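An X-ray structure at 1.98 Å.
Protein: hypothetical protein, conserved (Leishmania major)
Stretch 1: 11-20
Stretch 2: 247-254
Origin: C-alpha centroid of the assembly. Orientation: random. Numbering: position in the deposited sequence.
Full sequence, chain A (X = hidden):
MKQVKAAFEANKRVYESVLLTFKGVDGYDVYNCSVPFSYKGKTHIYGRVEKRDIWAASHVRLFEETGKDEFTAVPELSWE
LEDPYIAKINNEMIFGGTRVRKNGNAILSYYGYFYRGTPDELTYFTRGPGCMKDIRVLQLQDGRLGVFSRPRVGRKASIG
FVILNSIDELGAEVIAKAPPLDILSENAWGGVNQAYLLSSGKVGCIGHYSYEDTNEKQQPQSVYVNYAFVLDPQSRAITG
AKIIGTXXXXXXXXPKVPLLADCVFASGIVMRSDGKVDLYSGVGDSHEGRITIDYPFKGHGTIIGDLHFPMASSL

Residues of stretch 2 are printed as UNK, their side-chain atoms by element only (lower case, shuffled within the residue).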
# COMPACT_ATOMS: atom_id res chain seq x y z
N ASN A 11 21.18 -11.66 1.67
CA ASN A 11 20.91 -12.14 0.33
C ASN A 11 20.16 -11.16 -0.55
O ASN A 11 19.65 -11.54 -1.61
CB ASN A 11 20.11 -13.45 0.48
CG ASN A 11 20.99 -14.57 1.01
OD1 ASN A 11 22.05 -14.83 0.44
ND2 ASN A 11 20.56 -15.20 2.10
N LYS A 12 20.04 -9.88 -0.19
CA LYS A 12 19.10 -9.07 -0.96
C LYS A 12 19.55 -8.81 -2.39
O LYS A 12 20.71 -8.78 -2.78
CB LYS A 12 18.81 -7.78 -0.20
CG LYS A 12 20.01 -6.90 0.05
CD LYS A 12 19.65 -5.72 0.96
CE LYS A 12 20.92 -5.03 1.44
NZ LYS A 12 20.68 -3.60 1.79
N ARG A 13 18.54 -8.66 -3.27
CA ARG A 13 18.80 -8.57 -4.70
C ARG A 13 18.02 -7.40 -5.30
O ARG A 13 16.85 -7.48 -5.67
CB ARG A 13 18.45 -9.90 -5.36
CG ARG A 13 19.02 -10.14 -6.74
CD ARG A 13 18.48 -11.34 -7.48
NE ARG A 13 18.65 -12.61 -6.81
CZ ARG A 13 17.77 -13.52 -6.45
NH1 ARG A 13 16.47 -13.38 -6.66
NH2 ARG A 13 18.20 -14.62 -5.84
N VAL A 14 18.71 -6.26 -5.35
CA VAL A 14 18.23 -4.95 -5.70
C VAL A 14 18.98 -4.41 -6.91
O VAL A 14 20.20 -4.38 -6.84
CB VAL A 14 18.41 -3.95 -4.54
CG1 VAL A 14 17.68 -2.64 -4.81
CG2 VAL A 14 17.96 -4.58 -3.24
N TYR A 15 18.26 -3.99 -7.93
CA TYR A 15 18.85 -3.58 -9.19
C TYR A 15 18.96 -2.08 -9.34
O TYR A 15 19.72 -1.58 -10.15
CB TYR A 15 18.01 -4.11 -10.35
CG TYR A 15 17.91 -5.61 -10.37
CD1 TYR A 15 17.01 -6.26 -9.54
CD2 TYR A 15 18.71 -6.37 -11.21
CE1 TYR A 15 16.92 -7.63 -9.56
CE2 TYR A 15 18.61 -7.75 -11.23
CZ TYR A 15 17.71 -8.38 -10.40
OH TYR A 15 17.58 -9.76 -10.39
N GLU A 16 18.14 -1.37 -8.58
CA GLU A 16 18.05 0.08 -8.60
C GLU A 16 17.48 0.50 -7.24
O GLU A 16 16.69 -0.27 -6.69
CB GLU A 16 17.17 0.68 -9.69
CG GLU A 16 17.22 0.10 -11.07
CD GLU A 16 16.34 0.74 -12.11
OE1 GLU A 16 15.71 1.79 -11.85
OE2 GLU A 16 16.29 0.15 -13.21
N SER A 17 17.87 1.66 -6.76
CA SER A 17 17.50 2.15 -5.42
C SER A 17 17.57 3.66 -5.40
O SER A 17 18.62 4.29 -5.59
CB SER A 17 18.41 1.48 -4.39
OG SER A 17 18.19 1.95 -3.08
N VAL A 18 16.40 4.28 -5.21
CA VAL A 18 16.26 5.72 -5.25
C VAL A 18 15.24 6.16 -4.19
O VAL A 18 14.48 5.31 -3.69
CB VAL A 18 15.77 6.29 -6.59
CG1 VAL A 18 16.67 5.91 -7.76
CG2 VAL A 18 14.34 5.84 -6.86
N LEU A 19 15.29 7.47 -3.94
CA LEU A 19 14.25 8.13 -3.15
C LEU A 19 13.50 9.07 -4.09
O LEU A 19 14.13 9.75 -4.91
CB LEU A 19 14.82 8.87 -1.94
CG LEU A 19 15.38 7.97 -0.83
CD1 LEU A 19 15.98 8.84 0.27
CD2 LEU A 19 14.32 7.03 -0.28
N LEU A 20 12.18 9.07 -3.97
CA LEU A 20 11.41 9.98 -4.81
C LEU A 20 11.70 11.41 -4.35
O LEU A 20 11.98 11.63 -3.17
CB LEU A 20 9.90 9.76 -4.73
CG LEU A 20 9.39 8.34 -5.01
CD1 LEU A 20 7.93 8.34 -5.44
CD2 LEU A 20 10.26 7.67 -6.05
N UNK A 247 14.71 -1.19 4.87
CA UNK A 247 15.28 0.14 4.99
C UNK A 247 16.61 0.26 4.27
O UNK A 247 16.90 1.24 3.59
c UNK A 247 15.26 1.87 6.99
c UNK A 247 15.51 0.50 6.47
c UNK A 247 15.48 4.34 6.79
n UNK A 247 16.82 4.92 6.53
c UNK A 247 15.38 3.01 6.02
N UNK A 248 17.47 -0.76 4.44
CA UNK A 248 18.80 -0.69 3.84
C UNK A 248 18.78 -0.88 2.34
O UNK A 248 19.84 -0.75 1.70
c UNK A 248 19.69 -1.80 4.42
o UNK A 248 19.02 -3.03 4.17
N UNK A 249 17.63 -1.21 1.77
CA UNK A 249 17.48 -1.40 0.33
C UNK A 249 17.38 -0.09 -0.45
O UNK A 249 17.63 -0.06 -1.65
s UNK A 249 16.28 -3.89 0.48
c UNK A 249 16.18 -2.16 0.05
N UNK A 250 16.95 0.93 0.26
CA UNK A 250 16.70 2.29 -0.18
C UNK A 250 17.84 3.19 0.25
O UNK A 250 18.50 2.88 1.24
c UNK A 250 13.91 0.77 0.79
c UNK A 250 13.39 2.20 -1.04
c UNK A 250 12.85 -0.07 0.48
c UNK A 250 12.33 1.37 -1.35
c UNK A 250 14.21 1.90 0.05
o UNK A 250 10.98 -0.55 -0.96
c UNK A 250 15.37 2.81 0.39
c UNK A 250 12.06 0.25 -0.61
N UNK A 251 18.07 4.29 -0.44
CA UNK A 251 19.14 5.18 0.01
C UNK A 251 18.94 5.63 1.46
O UNK A 251 17.87 5.64 2.05
c UNK A 251 17.42 4.78 -1.65
c UNK A 251 19.03 6.38 -0.94
c UNK A 251 18.35 5.84 -2.16
N UNK A 252 20.07 5.98 2.06
CA UNK A 252 20.07 6.50 3.42
C UNK A 252 19.24 7.78 3.54
O UNK A 252 19.26 8.67 2.69
c UNK A 252 21.54 6.82 3.68
c UNK A 252 21.43 5.90 1.49
c UNK A 252 22.16 6.92 2.33
N UNK A 253 18.49 7.85 4.64
CA UNK A 253 17.68 9.01 4.98
C UNK A 253 17.28 8.91 6.45
O UNK A 253 17.18 7.82 7.01
c UNK A 253 16.45 9.12 4.09
s UNK A 253 15.47 7.61 3.94
N UNK A 254 17.04 10.07 7.07
CA UNK A 254 16.61 10.11 8.47
C UNK A 254 15.17 9.71 8.69
O UNK A 254 14.21 10.25 8.11
c UNK A 254 16.84 11.53 9.02
c UNK A 254 19.28 11.14 9.52
c UNK A 254 18.27 12.00 8.77
o UNK A 254 19.13 11.06 10.76
o UNK A 254 20.20 10.57 8.89

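At position 247 the side chain is an unbranched run of four carbons ending in a nitrogen. It makes no contact with stretch 1. The pattern is that of lysine. The terminal nitrogen of Lys247 instead turns back on its own stretch, where NZ donates a hydrogen bond of 3.0 Å to the backbone O of position 253 and so links the start of the stretch to a residue near its end.

Position 248 carries one carbon followed by one oxygen, with nothing further attached to the carbon. The oxygen lies close to the amine of Lys12: NZ of Lys12 donates a weak hydrogen bond of 3.0 Å to this side-chain oxygen of 248. The CA-to-CB bond of Lys12 points toward stretch 2, and the chain, with chi2 to chi4 all t, is extended enough to bring the amine to the oxygen. The atoms identify serine, Ser248.

One carbon and one sulfur make up the side chain at position 249. The sulfur of 249 sits beside CD of Lys12, at 3.9 Å, and one methyl of Val14, CG2, at 4.1 Å. The residue is cysteine. Its backbone also takes part: OG of Ser17 donates a hydrogen bond to O of Cys249 at 2.5 Å, a notably short distance.

Position 250 has one carbon leading to a six-carbon ring that bears an oxygen. O of Val18 lies at the ring edge, near its plane, 4.2 Å from the nearest ring carbon of 250, and CB of 250 also meets CD2 of Leu19, at 4.4 Å. This is tyrosine. CB of Tyr250 points sideways to stretch 1, and the residue is buried, its hydroxyl hydrogen-bonded elsewhere in the structure.

At 251 three carbons close a ring onto the backbone nitrogen. The ring carbon of 251 next to that nitrogen packs 3.3 Å from OG of Ser17, 3.6 Å from O of Val18 and 3.9 Å from CG of Leu19. Only proline has such a ring. With its nitrogen inside the ring, Pro251 has no amide hydrogen to offer the strand, and the contact here is one of packing.

The same three-carbon ring recurs at 252. Its CB points away from stretch 1, and the approach comes from the backbone: O of 252 is 4.1 Å from CD1 of Leu19. This is a second proline, Pro252.

Position 253 again shows one carbon and one sulfur. CB of 253 lies 3.9 Å from CD1 of Leu19, adding to the apolar surroundings of that methyl. The residue is cysteine, Cys253.

At position 254 there are three carbons, the third carrying two oxygens, all beyond reach of stretch 1. They define glutamate, and Glu254 is exposed.

The contact buries 450 Å², both sides summed, and combines two kinds of support. The hydroxyl of Ser17 anchors the backbone at Cys249, with the weaker Lys12 to Ser248 bond nearby. Beside these polar links, Val14 and the Lys12 chain pack on the Cys249 sulfur, and Leu19 lies against Tyr250, Pro251 and Cys253.

Stretch 2 247-254: KSCYPPCE
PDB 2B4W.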